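Local coordinates for archaeal flagellar ATP-binding protein FlaH (Methanocaldococcus jannaschii DSM 2661, PDB 4WIA) that probably acts as an ATP-binding accessory component of the archaellum, with a suggested regulatory role in assembly of this archaeal flagellum, at residues A[103-108]-A[133-138]; A[110-115]-A[143-148]; A[124-129]-A[159-164]. All coordinates share one frame; numbering follows the deposited sequence.

Interaction 1: A[103-108]-A[133-138]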
loop_
_atom_site.group_PDB
_atom_site.type_symbol
_atom_site.label_atom_id
_atom_site.label_comp_id
_atom_site.label_asym_id
_atom_site.label_seq_id
_atom_site.Cartn_x
_atom_site.Cartn_y
_atom_site.Cartn_z
ATOM N N LYS A 103 10.001 -7.971 38.608
ATOM C CA LYS A 103 11.292 -7.582 39.191
ATOM C C LYS A 103 12.461 -8.594 39.105
ATOM O O LYS A 103 13.485 -8.426 39.776
ATOM C CB LYS A 103 11.059 -7.067 40.648
ATOM C CG LYS A 103 11.007 -5.541 40.688
ATOM C CD LYS A 103 10.037 -4.941 41.695
ATOM C CE LYS A 103 10.168 -3.430 41.648
ATOM N NZ LYS A 103 11.163 -2.947 42.636
ATOM N N LYS A 104 12.327 -9.590 38.229
ATOM C CA LYS A 104 13.410 -10.536 37.932
ATOM C C LYS A 104 14.597 -9.779 37.343
ATOM O O LYS A 104 14.403 -8.889 36.541
ATOM C CB LYS A 104 12.913 -11.612 36.961
ATOM C CG LYS A 104 13.709 -12.936 37.031
ATOM C CD LYS A 104 14.881 -12.959 36.058
ATOM C CE LYS A 104 15.251 -14.387 35.658
ATOM N NZ LYS A 104 16.149 -14.415 34.468
ATOM N N LYS A 105 15.811 -10.109 37.785
ATOM C CA LYS A 105 17.055 -9.380 37.425
ATOM C C LYS A 105 18.051 -10.200 36.586
ATOM O O LYS A 105 18.188 -11.391 36.782
ATOM C CB LYS A 105 17.664 -8.794 38.715
ATOM C CG LYS A 105 16.740 -7.638 39.124
ATOM C CD LYS A 105 17.143 -6.487 40.060
ATOM C CE LYS A 105 15.895 -5.892 40.719
ATOM N NZ LYS A 105 16.120 -4.457 40.998
ATOM N N ASP A 106 18.708 -9.563 35.622
ATOM C CA ASP A 106 19.432 -10.300 34.581
ATOM C C ASP A 106 20.185 -9.347 33.622
ATOM O O ASP A 106 20.019 -8.123 33.693
ATOM C CB ASP A 106 18.411 -11.127 33.812
ATOM C CG ASP A 106 19.030 -12.112 32.874
ATOM O OD1 ASP A 106 19.664 -11.697 31.878
ATOM O OD2 ASP A 106 18.874 -13.314 33.114
ATOM N N GLY A 107 21.046 -9.895 32.756
ATOM C CA GLY A 107 21.812 -9.116 31.756
ATOM C C GLY A 107 20.970 -8.776 30.576
ATOM O O GLY A 107 21.223 -9.218 29.434
ATOM N N PHE A 108 19.940 -7.980 30.851
ATOM C CA PHE A 108 18.993 -7.615 29.813
ATOM C C PHE A 108 19.642 -6.764 28.761
ATOM O O PHE A 108 19.471 -6.997 27.571
ATOM C CB PHE A 108 17.814 -6.892 30.440
ATOM C CG PHE A 108 16.951 -7.794 31.273
ATOM C CD1 PHE A 108 16.350 -8.903 30.691
ATOM C CD2 PHE A 108 16.788 -7.576 32.648
ATOM C CE1 PHE A 108 15.559 -9.756 31.431
ATOM C CE2 PHE A 108 15.990 -8.432 33.394
ATOM C CZ PHE A 108 15.353 -9.516 32.773
ATOM N N ILE A 133 16.410 -1.553 31.721
ATOM C CA ILE A 133 17.496 -0.900 32.441
ATOM C C ILE A 133 17.372 -1.159 33.942
ATOM O O ILE A 133 18.311 -1.641 34.577
ATOM C CB ILE A 133 17.537 0.612 32.176
ATOM C CG1 ILE A 133 17.796 0.826 30.677
ATOM C CG2 ILE A 133 18.621 1.275 33.033
ATOM C CD1 ILE A 133 17.512 2.223 30.129
ATOM N N ALA A 134 16.206 -0.855 34.503
ATOM C CA ALA A 134 16.002 -0.902 35.949
ATOM C C ALA A 134 16.274 -2.278 36.521
ATOM O O ALA A 134 16.616 -2.385 37.681
ATOM C CB ALA A 134 14.593 -0.455 36.302
ATOM N N ASN A 135 16.088 -3.321 35.715
ATOM C CA ASN A 135 16.328 -4.666 36.158
ATOM C C ASN A 135 17.580 -5.314 35.598
ATOM O O ASN A 135 17.783 -6.516 35.770
ATOM C CB ASN A 135 15.122 -5.519 35.860
ATOM C CG ASN A 135 13.915 -5.036 36.596
ATOM O OD1 ASN A 135 13.891 -5.052 37.801
ATOM N ND2 ASN A 135 12.925 -4.565 35.885
ATOM N N ASP A 136 18.435 -4.525 34.968
ATOM C CA ASP A 136 19.688 -5.056 34.453
ATOM C C ASP A 136 20.668 -5.334 35.594
ATOM O O ASP A 136 20.717 -4.603 36.586
ATOM C CB ASP A 136 20.314 -4.102 33.463
ATOM C CG ASP A 136 21.591 -4.628 32.906
ATOM O OD1 ASP A 136 21.504 -5.523 32.048
ATOM O OD2 ASP A 136 22.681 -4.143 33.338
ATOM N N ALA A 137 21.440 -6.407 35.440
ATOM C CA ALA A 137 22.413 -6.846 36.428
ATOM C C ALA A 137 23.759 -6.982 35.730
ATOM O O ALA A 137 24.223 -8.107 35.454
ATOM C CB ALA A 137 22.006 -8.187 37.004
ATOM N N SER A 138 24.408 -5.850 35.477
ATOM C CA SER A 138 25.681 -5.861 34.753
ATOM C C SER A 138 26.344 -4.514 34.896
ATOM O O SER A 138 25.771 -3.607 35.484
ATOM C CB SER A 138 25.466 -6.151 33.278
ATOM O OG SER A 138 24.923 -5.015 32.656
#
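Lys103 and Asn135 meet where two surface loops of the P-loop NTPase fold are joined by a single beta bridge, Asp106 with Asp136; one loop leads into helix 108-114, the other leaves helix 129-134. CG of Lys103 lies 4.1 Å from OD1 of Asn135, the two side chains crossing at about a right angle. Lys104 meets Asn135 through its backbone, its O 3.5 Å from CB of Asn135, while its NZ forms a salt bridge with OD2 of Asp106 on the same loop, the hydrogen bond in it weak. The Lys105 chain, extended beyond CG, also crosses the Asn135 side chain and brings its CE to 3.6 Å from OD1 of Asn135. ND2 of Asn135, just past the end of helix 129-134, is hydrogen-bonded back to O of Ala131 in that helix. Asp106 forms the bridge itself. Its N donates to O of Asn135 over 3.2 Å, and its own O receives N of Ala137 at 2.8 Å. CA-H of Asp136 leans on that same oxygen, and CB of Ala137 packs 3.8 Å from N of Asp106. Gly107, the N-cap residue of helix 108-114, centres an inverse gamma turn that swings the chain from the bridge into the helix. Phe108 then sets its ring beside the Asn135 side chain, with ring and amide planes 79° apart; CD2 is 3.4 Å from O of Asn135, which lies at the ring edge, while CB of Asp106 lies over one face, offset toward the rim, and Leu98 also packs on the side chain. With CG of Asp136 anti to its backbone N (chi1 -179°), the carboxylate lies near the start of helix 108-114, where OD1 accepts from N of Leu109, and OD2 takes the hydroxyl of Ser138 on its syn lone pair.

Interaction 2: A[110-115]-A[143-148]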
loop_
_atom_site.group_PDB
_atom_site.type_symbol
_atom_site.label_atom_id
_atom_site.label_comp_id
_atom_site.label_asym_id
_atom_site.label_seq_id
_atom_site.Cartn_x
_atom_site.Cartn_y
_atom_site.Cartn_z
ATOM N N LYS A 110 22.818 -6.431 27.852
ATOM C CA LYS A 110 23.737 -7.201 27.028
ATOM C C LYS A 110 22.979 -7.951 25.924
ATOM O O LYS A 110 23.364 -7.879 24.771
ATOM C CB LYS A 110 24.497 -8.154 27.931
ATOM C CG LYS A 110 25.441 -9.088 27.192
ATOM C CD LYS A 110 26.160 -10.012 28.145
ATOM C CE LYS A 110 26.833 -11.124 27.371
ATOM N NZ LYS A 110 27.809 -11.849 28.213
ATOM N N LYS A 111 21.882 -8.626 26.283
ATOM C CA LYS A 111 21.002 -9.295 25.290
ATOM C C LYS A 111 20.464 -8.336 24.222
ATOM O O LYS A 111 20.458 -8.626 23.023
ATOM C CB LYS A 111 19.803 -9.954 25.984
ATOM C CG LYS A 111 20.101 -11.290 26.651
ATOM C CD LYS A 111 19.485 -12.497 25.905
ATOM C CE LYS A 111 19.474 -13.801 26.697
ATOM N NZ LYS A 111 20.674 -14.687 26.579
ATOM N N VAL A 112 19.991 -7.194 24.684
ATOM C CA VAL A 112 19.520 -6.159 23.794
ATOM C C VAL A 112 20.593 -5.739 22.787
ATOM O O VAL A 112 20.297 -5.529 21.611
ATOM C CB VAL A 112 19.057 -4.920 24.616
ATOM C CG1 VAL A 112 18.995 -3.655 23.757
ATOM C CG2 VAL A 112 17.725 -5.222 25.267
HETATM N N MSE A 113 21.828 -5.571 23.260
HETATM C CA MSE A 113 22.878 -5.033 22.391
HETATM C C MSE A 113 23.412 -6.089 21.456
HETATM O O MSE A 113 23.948 -5.768 20.405
HETATM C CB MSE A 113 23.980 -4.344 23.159
HETATM C CG MSE A 113 23.403 -3.250 24.042
HETATM SE SE MSE A 113 24.742 -2.313 25.136
HETATM C CE MSE A 113 26.195 -2.361 23.787
ATOM N N GLU A 114 23.254 -7.349 21.821
ATOM C CA GLU A 114 23.946 -8.446 21.138
ATOM C C GLU A 114 23.088 -9.299 20.220
ATOM O O GLU A 114 23.602 -10.053 19.416
ATOM C CB GLU A 114 24.557 -9.362 22.163
ATOM C CG GLU A 114 25.678 -8.762 22.952
ATOM C CD GLU A 114 26.327 -9.773 23.880
ATOM O OE1 GLU A 114 25.742 -10.843 24.173
ATOM O OE2 GLU A 114 27.394 -9.456 24.373
ATOM N N THR A 115 21.786 -9.202 20.317
ATOM C CA THR A 115 20.992 -10.055 19.465
ATOM C C THR A 115 20.817 -9.466 18.045
ATOM O O THR A 115 20.011 -8.546 17.829
ATOM C CB THR A 115 19.631 -10.346 20.106
ATOM O OG1 THR A 115 19.817 -10.641 21.475
ATOM C CG2 THR A 115 18.956 -11.522 19.436
ATOM N N ASP A 143 24.717 5.303 29.202
ATOM C CA ASP A 143 25.532 5.949 28.175
ATOM C C ASP A 143 25.968 4.935 27.111
ATOM O O ASP A 143 26.055 5.263 25.926
ATOM C CB ASP A 143 26.769 6.588 28.820
ATOM C CG ASP A 143 26.410 7.688 29.782
ATOM O OD1 ASP A 143 25.673 8.621 29.396
ATOM O OD2 ASP A 143 26.858 7.634 30.935
ATOM N N ASP A 144 26.284 3.715 27.570
ATOM C CA ASP A 144 26.716 2.631 26.668
ATOM C C ASP A 144 25.559 2.215 25.802
ATOM O O ASP A 144 25.703 1.978 24.609
ATOM C CB ASP A 144 27.170 1.390 27.433
ATOM C CG ASP A 144 28.393 1.639 28.330
ATOM O OD1 ASP A 144 29.320 2.380 27.950
ATOM O OD2 ASP A 144 28.421 1.049 29.421
ATOM N N LEU A 145 24.411 2.064 26.429
ATOM C CA LEU A 145 23.242 1.664 25.691
ATOM C C LEU A 145 22.872 2.720 24.656
ATOM O O LEU A 145 22.572 2.393 23.503
ATOM C CB LEU A 145 22.074 1.437 26.641
ATOM C CG LEU A 145 20.785 0.963 25.984
ATOM C CD1 LEU A 145 20.925 -0.463 25.461
ATOM C CD2 LEU A 145 19.667 1.102 26.999
HETATM N N MSE A 146 22.923 3.985 25.080
HETATM C CA MSE A 146 22.598 5.109 24.177
HETATM C C MSE A 146 23.561 5.133 23.024
HETATM O O MSE A 146 23.180 5.312 21.890
HETATM C CB MSE A 146 22.563 6.479 24.880
HETATM C CG MSE A 146 21.435 6.628 25.911
HETATM SE SE MSE A 146 19.594 6.263 25.323
HETATM C CE MSE A 146 20.061 5.957 23.434
ATOM N N ALA A 147 24.829 4.958 23.316
ATOM C CA ALA A 147 25.863 4.957 22.272
ATOM C C ALA A 147 25.611 3.843 21.276
ATOM O O ALA A 147 25.810 4.023 20.086
ATOM C CB ALA A 147 27.251 4.819 22.907
ATOM N N PHE A 148 25.173 2.695 21.773
ATOM C CA PHE A 148 24.863 1.588 20.914
ATOM C C PHE A 148 23.670 1.894 20.004
ATOM O O PHE A 148 23.695 1.637 18.794
ATOM C CB PHE A 148 24.562 0.354 21.767
ATOM C CG PHE A 148 23.906 -0.743 20.979
ATOM C CD1 PHE A 148 24.665 -1.544 20.141
ATOM C CD2 PHE A 148 22.529 -0.869 20.962
ATOM C CE1 PHE A 148 24.090 -2.513 19.374
ATOM C CE2 PHE A 148 21.925 -1.857 20.193
ATOM C CZ PHE A 148 22.712 -2.689 19.392
#
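The ring of Phe148 has CA of Met113 over one face, in a contact between two nearly parallel helices of the alpha/beta domain. This CA stands 3.8 Å above the ring plane, offset toward the rim, and makes a CH-pi contact. The ring also meets Tyr119 of helix 116-119 edge-to-face. Near the outer rim, CE1 of Phe148 approaches O of Met113 to 3.4 Å. A first torsion that puts CG anti to the backbone N (chi1 166°) starts the Phe148 side chain toward helix 108-114. Met113, modelled as selenomethionine, slides past it in the opposite direction: SE lies obliquely to the ring, 5.2 Å from its centroid, in a Met-aromatic contact, and the bend at chi3 (36°) brings CE to 3.8 Å from CB of Phe148. An alanine in place of Phe148 would remove the ring and would probably leave a gap against CA and O of Met113 and cost Tyr119 this edge-to-face partner. Since the short helical segments run with their axes 10.8 Å apart and only 16° from parallel, long side chains fill the space between them. No hydrogen bond spans it. Leu145 supplies the second point of contact, wholly apolar, and Leu132 and Ile133 of helix 129-134 flank it, touching Val112 and Leu145 respectively. The Leu145 and Val112 side chains cross at about a right angle, and CD1 of Leu145 sits 4.1 Å from CG1 of Val112 and 4.0 Å from CG of Met113.

Interaction 3: A[124-129]-A[159-164]. With SO4 (sulfate ion), chain F.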
loop_
_atom_site.group_PDB
_atom_site.type_symbol
_atom_site.label_atom_id
_atom_site.label_comp_id
_atom_site.label_asym_id
_atom_site.label_seq_id
_atom_site.Cartn_x
_atom_site.Cartn_y
_atom_site.Cartn_z
ATOM N N ILE A 124 12.974 -0.807 15.305
ATOM C CA ILE A 124 13.058 -1.635 16.490
ATOM C C ILE A 124 12.443 -0.946 17.673
ATOM O O ILE A 124 12.836 0.153 18.033
ATOM C CB ILE A 124 14.534 -1.982 16.809
ATOM C CG1 ILE A 124 15.196 -2.655 15.584
ATOM C CG2 ILE A 124 14.621 -2.897 18.007
ATOM C CD1 ILE A 124 15.933 -1.703 14.685
ATOM N N ILE A 125 11.501 -1.628 18.328
ATOM C CA ILE A 125 10.754 -1.019 19.419
ATOM C C ILE A 125 11.092 -1.734 20.745
ATOM O O ILE A 125 10.942 -2.939 20.788
ATOM C CB ILE A 125 9.263 -1.153 19.108
ATOM C CG1 ILE A 125 8.926 -0.334 17.858
ATOM C CG2 ILE A 125 8.417 -0.673 20.265
ATOM C CD1 ILE A 125 7.520 -0.448 17.306
ATOM N N PHE A 126 11.422 -0.982 21.817
ATOM C CA PHE A 126 11.549 -1.541 23.129
ATOM C C PHE A 126 10.486 -0.971 24.050
ATOM O O PHE A 126 10.556 0.182 24.436
ATOM C CB PHE A 126 12.935 -1.264 23.737
ATOM C CG PHE A 126 14.055 -1.794 22.892
ATOM C CD1 PHE A 126 14.406 -3.100 22.972
ATOM C CD2 PHE A 126 14.653 -1.017 21.938
ATOM C CE1 PHE A 126 15.394 -3.648 22.176
ATOM C CE2 PHE A 126 15.623 -1.559 21.115
ATOM C CZ PHE A 126 15.979 -2.892 21.235
ATOM N N ASP A 127 9.517 -1.803 24.418
ATOM C CA ASP A 127 8.456 -1.376 25.289
ATOM C C ASP A 127 8.420 -2.368 26.453
ATOM O O ASP A 127 7.673 -3.340 26.370
ATOM C CB ASP A 127 7.142 -1.414 24.481
ATOM C CG ASP A 127 5.930 -1.032 25.308
ATOM O OD1 ASP A 127 6.131 -0.297 26.300
ATOM O OD2 ASP A 127 4.790 -1.446 24.956
ATOM N N SER A 128 9.197 -2.194 27.528
ATOM C CA SER A 128 9.757 -0.960 28.044
ATOM C C SER A 128 11.282 -1.045 28.136
ATOM O O SER A 128 11.835 -2.024 28.667
ATOM C CB SER A 128 9.180 -0.808 29.457
ATOM O OG SER A 128 9.930 0.045 30.317
ATOM N N ILE A 129 11.961 -0.012 27.667
ATOM C CA ILE A 129 13.382 0.074 27.861
ATOM C C ILE A 129 13.666 0.423 29.327
ATOM O O ILE A 129 14.641 -0.069 29.892
ATOM C CB ILE A 129 14.057 1.055 26.903
ATOM C CG1 ILE A 129 15.533 0.741 26.747
ATOM C CG2 ILE A 129 13.940 2.466 27.422
ATOM C CD1 ILE A 129 15.855 -0.623 26.179
ATOM N N ILE A 159 14.673 3.564 16.041
ATOM C CA ILE A 159 14.459 2.920 17.320
ATOM C C ILE A 159 13.466 3.675 18.180
ATOM O O ILE A 159 13.500 4.882 18.260
ATOM C CB ILE A 159 15.795 2.726 18.077
ATOM C CG1 ILE A 159 16.622 1.704 17.332
ATOM C CG2 ILE A 159 15.570 2.236 19.497
ATOM C CD1 ILE A 159 18.019 1.523 17.858
ATOM N N ILE A 160 12.593 2.937 18.854
ATOM C CA ILE A 160 11.569 3.542 19.630
ATOM C C ILE A 160 11.555 2.848 20.977
ATOM O O ILE A 160 11.365 1.658 21.000
ATOM C CB ILE A 160 10.167 3.336 18.924
ATOM C CG1 ILE A 160 10.190 3.878 17.501
ATOM C CG2 ILE A 160 9.084 4.023 19.714
ATOM C CD1 ILE A 160 8.906 3.662 16.682
ATOM N N CYS A 161 11.669 3.599 22.081
ATOM C CA CYS A 161 11.563 3.037 23.417
ATOM C C CYS A 161 10.507 3.731 24.246
ATOM O O CYS A 161 10.298 4.937 24.148
ATOM C CB CYS A 161 12.853 3.204 24.183
ATOM S SG CYS A 161 14.377 2.634 23.405
ATOM N N THR A 162 9.866 2.975 25.123
ATOM C CA THR A 162 9.072 3.592 26.163
ATOM C C THR A 162 9.852 3.626 27.492
ATOM O O THR A 162 10.603 2.718 27.802
ATOM C CB THR A 162 7.746 2.877 26.345
ATOM O OG1 THR A 162 7.975 1.579 26.865
ATOM C CG2 THR A 162 7.016 2.741 24.985
ATOM N N VAL A 163 9.576 4.662 28.268
ATOM C CA VAL A 163 10.198 4.886 29.523
ATOM C C VAL A 163 9.128 5.244 30.546
ATOM O O VAL A 163 8.342 6.177 30.319
ATOM C CB VAL A 163 11.135 6.086 29.381
ATOM C CG1 VAL A 163 11.634 6.560 30.754
ATOM C CG2 VAL A 163 12.292 5.760 28.463
ATOM N N ASN A 164 9.069 4.507 31.650
ATOM C CA ASN A 164 8.245 4.892 32.782
ATOM C C ASN A 164 9.136 5.594 33.781
ATOM O O ASN A 164 10.013 4.976 34.354
ATOM C CB ASN A 164 7.579 3.669 33.398
ATOM C CG ASN A 164 6.748 4.004 34.642
ATOM O OD1 ASN A 164 6.853 5.080 35.236
ATOM N ND2 ASN A 164 5.910 3.061 35.042
HETATM S S SO4 F . 4.951 1.133 31.858
HETATM O O1 SO4 F . 4.606 2.554 32.020
HETATM O O2 SO4 F . 3.822 0.166 31.683
HETATM O O3 SO4 F . 5.588 0.865 33.175
HETATM O O4 SO4 F . 5.896 0.860 30.708
#
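Ile159 pairs with Ile124 near the start of two adjacent parallel strands in the central sheet of the P-loop NTPase core. Its CG2 reaches the edge of the Phe126 ring, 4.1 Å from CE2 of Phe126. Ile160 lies side by side with Ile125 on the sheet face covered by helix 40-53. Its backbone bonds to the two residues flanking Ile125: N donates to O of Ile124 at 2.9 Å, and O accepts N of Phe126 at 2.8 Å. Cys161 returns to the face bearing Phe126, where SG lies oblique to the ring, 3.9 Å from CD2 of Phe126; its CB is pressed to 3.5 Å by CG2 of Ile129, tighter than usual contact. Thr162 extends the ladder, its N bound to O of Phe126, and its O takes a weak bond from N of Ile129. With OG1 between the backbone N and the carbonyl carbon (chi1 67°), its hydroxyl donates to OD1 of Asp127 over 2.7 Å, on the anti side. The other carboxylate oxygen, OD2, is hydrogen-bonded to Ser41 and Tyr60, an arrangement consistent with a Walker B aspartate; a cis peptide follows it. Val163 touches Ile129 through CG2. Asn164, past the strand, binds a sulfate also held by Lys40 and Gln64, with ND2 donating to its O3 at 2.9 Å.

All three interactions join the region 103-129 to the region 133-164, their first segments following one another in the chain before their second segments do so in the same order. Interaction 3 is innermost, its centre about 5 Å from the centre of the chain, in the central sheet beside the probable nucleotide site. Interaction 2 lies about 13 Å from it, centre to centre, where helices 108-114 and 142-153 cover the sheet: Val112 packs on Phe126, and Leu145 on Ile129. Interaction 1 is outermost, about 13 Å from interaction 2, centre to centre, and touching it through Ile133 and Leu145. Helix 129-134 leads from strand 123-127 to the 135-138 loop of interaction 1.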